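Globin (Bacillus anthracis, PDB 5V3T) binds heme as a group II truncated hemoglobin, here with cyanide in the heme pocket, and probably carries or handles oxygen. Local coordinates at residues G105-R108 and E109-E113. Residues are numbered along the deposited sequence; the frame is centred on the assembly and turned at random.
Sequences GHIR and EFVFE. With SO4 (sulfate ion), chain F.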
ATOM      1  N   GLY A 105      13.509  27.338   2.221  1.00 35.01           N
ATOM      2  CA  GLY A 105      14.345  27.672   1.081  1.00 41.63           C
ATOM      3  C   GLY A 105      14.262  26.713  -0.090  1.00 40.64           C
ATOM      4  O   GLY A 105      13.247  26.048  -0.284  1.00 34.68           O
ATOM      5  N   HIS A 106      15.336  26.646  -0.874  1.00 40.58           N
ATOM      6  CA  HIS A 106      15.313  25.865  -2.102  1.00 40.02           C
ATOM      7  C   HIS A 106      15.196  24.385  -1.820  1.00 35.01           C
ATOM      8  O   HIS A 106      14.545  23.674  -2.575  1.00 35.51           O
ATOM      9  CB  HIS A 106      16.561  26.118  -2.956  1.00 48.75           C
ATOM     10  CG  HIS A 106      16.619  27.489  -3.555  1.00 50.59           C
ATOM     11  ND1 HIS A 106      15.729  27.917  -4.519  1.00 46.22           N
ATOM     12  CD2 HIS A 106      17.469  28.522  -3.341  1.00 53.20           C
ATOM     13  CE1 HIS A 106      16.018  29.160  -4.857  1.00 54.66           C
ATOM     14  NE2 HIS A 106      17.072  29.550  -4.161  1.00 51.13           N
ATOM     15  N   ILE A 107      15.808  23.900  -0.742  1.00 30.09           N
ATOM     16  CA  ILE A 107      15.664  22.472  -0.448  1.00 33.70           C
ATOM     17  C   ILE A 107      14.207  22.143  -0.059  1.00 33.55           C
ATOM     18  O   ILE A 107      13.681  21.076  -0.407  1.00 28.32           O
ATOM     19  CB  ILE A 107      16.649  21.998   0.650  1.00 30.08           C
ATOM     20  CG1 ILE A 107      16.607  20.475   0.785  1.00 29.68           C
ATOM     21  CG2 ILE A 107      16.360  22.658   1.997  1.00 26.73           C
ATOM     22  CD1 ILE A 107      16.779  19.733  -0.535  1.00 33.62           C
ATOM     23  N   ARG A 108      13.533  23.055   0.634  1.00 26.93           N
ATOM     24  CA  ARG A 108      12.128  22.795   0.942  1.00 28.47           C
ATOM     25  C   ARG A 108      11.317  22.678  -0.337  1.00 26.33           C
ATOM     26  O   ARG A 108      10.534  21.740  -0.503  1.00 34.63           O
ATOM     27  CB  ARG A 108      11.548  23.881   1.840  1.00 32.42           C
ATOM     28  CG  ARG A 108      10.057  23.638   2.186  1.00 31.23           C
ATOM     29  CD  ARG A 108       9.380  24.939   2.606  1.00 35.83           C
ATOM     30  NE  ARG A 108       7.954  24.779   2.908  1.00 38.69           N
ATOM     31  CZ  ARG A 108       7.470  24.460   4.103  1.00 36.85           C
ATOM     32  NH1 ARG A 108       8.297  24.264   5.117  1.00 35.64           N
ATOM     33  NH2 ARG A 108       6.154  24.352   4.287  1.00 31.89           N
ATOM     34  N   GLU A 109      11.508  23.623  -1.248  1.00 30.36           N
ATOM     35  CA  GLU A 109      10.748  23.623  -2.480  1.00 32.33           C
ATOM     36  C   GLU A 109      11.088  22.406  -3.319  1.00 42.39           C
ATOM     37  O   GLU A 109      10.194  21.792  -3.902  1.00 37.66           O
ATOM     38  CB  GLU A 109      10.978  24.915  -3.270  1.00 36.11           C
ATOM     39  CG  GLU A 109      10.750  26.210  -2.461  1.00 53.67           C
ATOM     40  CD  GLU A 109       9.411  26.251  -1.703  1.00 62.50           C
ATOM     41  OE1 GLU A 109       8.426  25.624  -2.151  1.00 72.18           O
ATOM     42  OE2 GLU A 109       9.337  26.930  -0.653  1.00 63.87           O
ATOM     43  N   PHE A 110      12.368  22.052  -3.374  1.00 37.34           N
ATOM     44  CA  PHE A 110      12.797  20.846  -4.081  1.00 35.94           C
ATOM     45  C   PHE A 110      12.075  19.599  -3.554  1.00 35.32           C
ATOM     46  O   PHE A 110      11.431  18.861  -4.313  1.00 34.21           O
ATOM     47  CB  PHE A 110      14.312  20.671  -3.969  1.00 33.31           C
ATOM     48  CG  PHE A 110      14.849  19.497  -4.748  1.00 37.89           C
ATOM     49  CD1 PHE A 110      15.154  19.628  -6.092  1.00 48.56           C
ATOM     50  CD2 PHE A 110      15.055  18.272  -4.138  1.00 35.05           C
ATOM     51  CE1 PHE A 110      15.654  18.549  -6.822  1.00 49.27           C
ATOM     52  CE2 PHE A 110      15.552  17.188  -4.856  1.00 37.22           C
ATOM     53  CZ  PHE A 110      15.852  17.330  -6.203  1.00 44.46           C
ATOM     54  N   VAL A 111      12.159  19.379  -2.246  1.00 30.04           N
ATOM     55  CA  VAL A 111      11.619  18.169  -1.654  1.00 29.52           C
ATOM     56  C   VAL A 111      10.086  18.171  -1.723  1.00 32.00           C
ATOM     57  O   VAL A 111       9.471  17.150  -2.048  1.00 30.57           O
ATOM     58  CB  VAL A 111      12.080  18.001  -0.187  1.00 30.51           C
ATOM     59  CG1 VAL A 111      11.331  16.842   0.482  1.00 27.94           C
ATOM     60  CG2 VAL A 111      13.597  17.781  -0.119  1.00 25.77           C
ATOM     61  N   PHE A 112       9.471  19.315  -1.464  1.00 31.40           N
ATOM     62  CA  PHE A 112       8.012  19.342  -1.445  1.00 28.28           C
ATOM     63  C   PHE A 112       7.437  19.087  -2.837  1.00 34.14           C
ATOM     64  O   PHE A 112       6.458  18.358  -2.978  1.00 36.86           O
ATOM     65  CB  PHE A 112       7.476  20.659  -0.917  1.00 30.51           C
ATOM     66  CG  PHE A 112       5.984  20.657  -0.772  1.00 37.51           C
ATOM     67  CD1 PHE A 112       5.392  20.172   0.380  1.00 37.75           C
ATOM     68  CD2 PHE A 112       5.172  21.078  -1.809  1.00 41.65           C
ATOM     69  CE1 PHE A 112       4.009  20.147   0.508  1.00 40.58           C
ATOM     70  CE2 PHE A 112       3.794  21.046  -1.687  1.00 37.02           C
ATOM     71  CZ  PHE A 112       3.219  20.583  -0.525  1.00 38.27           C
ATOM     72  N   GLU A 113       8.043  19.688  -3.860  1.00 33.32           N
ATOM     73  CA  GLU A 113       7.563  19.507  -5.226  1.00 36.28           C
ATOM     74  C   GLU A 113       7.728  18.072  -5.699  1.00 43.69           C
ATOM     75  O   GLU A 113       6.863  17.567  -6.423  1.00 41.07           O
ATOM     76  CB  GLU A 113       8.260  20.471  -6.177  1.00 39.51           C
ATOM     77  CG  GLU A 113       7.732  21.882  -6.031  1.00 54.18           C
ATOM     78  CD  GLU A 113       8.561  22.902  -6.778  1.00 69.95           C
ATOM     79  OE1 GLU A 113       9.200  22.532  -7.789  1.00 77.13           O
ATOM     80  OE2 GLU A 113       8.582  24.071  -6.336  1.00 68.02           O
TER
HETATM   81  S   SO4 F 204      11.110  30.205   2.770  1.00 47.65           S
HETATM   82  O1  SO4 F 204      11.507  30.257   1.371  1.00 51.22           O
HETATM   83  O2  SO4 F 204      12.221  30.654   3.594  1.00 56.98           O
HETATM   84  O3  SO4 F 204       9.971  31.081   3.007  1.00 54.08           O
HETATM   85  O4  SO4 F 204      10.800  28.822   3.108  1.00 46.37           O
HETATM   86  O   HOH W   1       6.858  25.184   0.015  1.00 50.06           O
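Arg108 and Glu109, adjacent residues near the N-terminal end of helix 105-122, are joined through a single water rather than by a direct salt bridge. Water 1 lies in the guanidinium plane at its edge and accepts a bond from Arg108 NE at 3.1 Å, while donating a shorter one to Glu109 OE1. The other carboxylate oxygen stays 4.4 Å from the same NE (Glu109 OE2 to Arg108 NE), a separation at which the opposite charges probably attract without pairing. The two flat groups are turned 48° against each other. Arg108 reaches the water with a chain extended from CG to NE. In Glu109, chi1 (-52°) sets CG beside the backbone N and brings it to 3.3 Å from Gly105 O, and the bend at chi2 (-50°) then turns the carboxylate toward the Arg108 side, where OE1 takes the water. That carbonyl also accepts the Glu109 N-H; four such i+4 backbone bonds link 105-108 to 109-112, and Glu113 N to Glu109 O continues them. At the N-terminal end of the segment, the Gly105 N-H points almost straight at O4 of a sulfate, probably from the crystallisation liquor, and hydrogen-bonds to it; His104 ND1 binds the same ion.

Another side of the helix is apolar. Ile107 and Val111, one turn apart, lie side by side and point the same way, with Ile107 CD1 3.8 Å from Val111 CG2. The methyl also approaches the Phe110 ring obliquely, 4.3 Å from Ile107 CD1 to Phe110 CD2.

These faces fit helix 105-122 into the globin fold. Ile107 and Phe110 pack on Pro8 of helix 8-11, and the buried Val111 meets Met98 of helix 84-101. Towards that same helix Arg108 sends NH1, which forms a salt bridge with Asp99 and a hydrogen bond to Val103 O in the connecting turn.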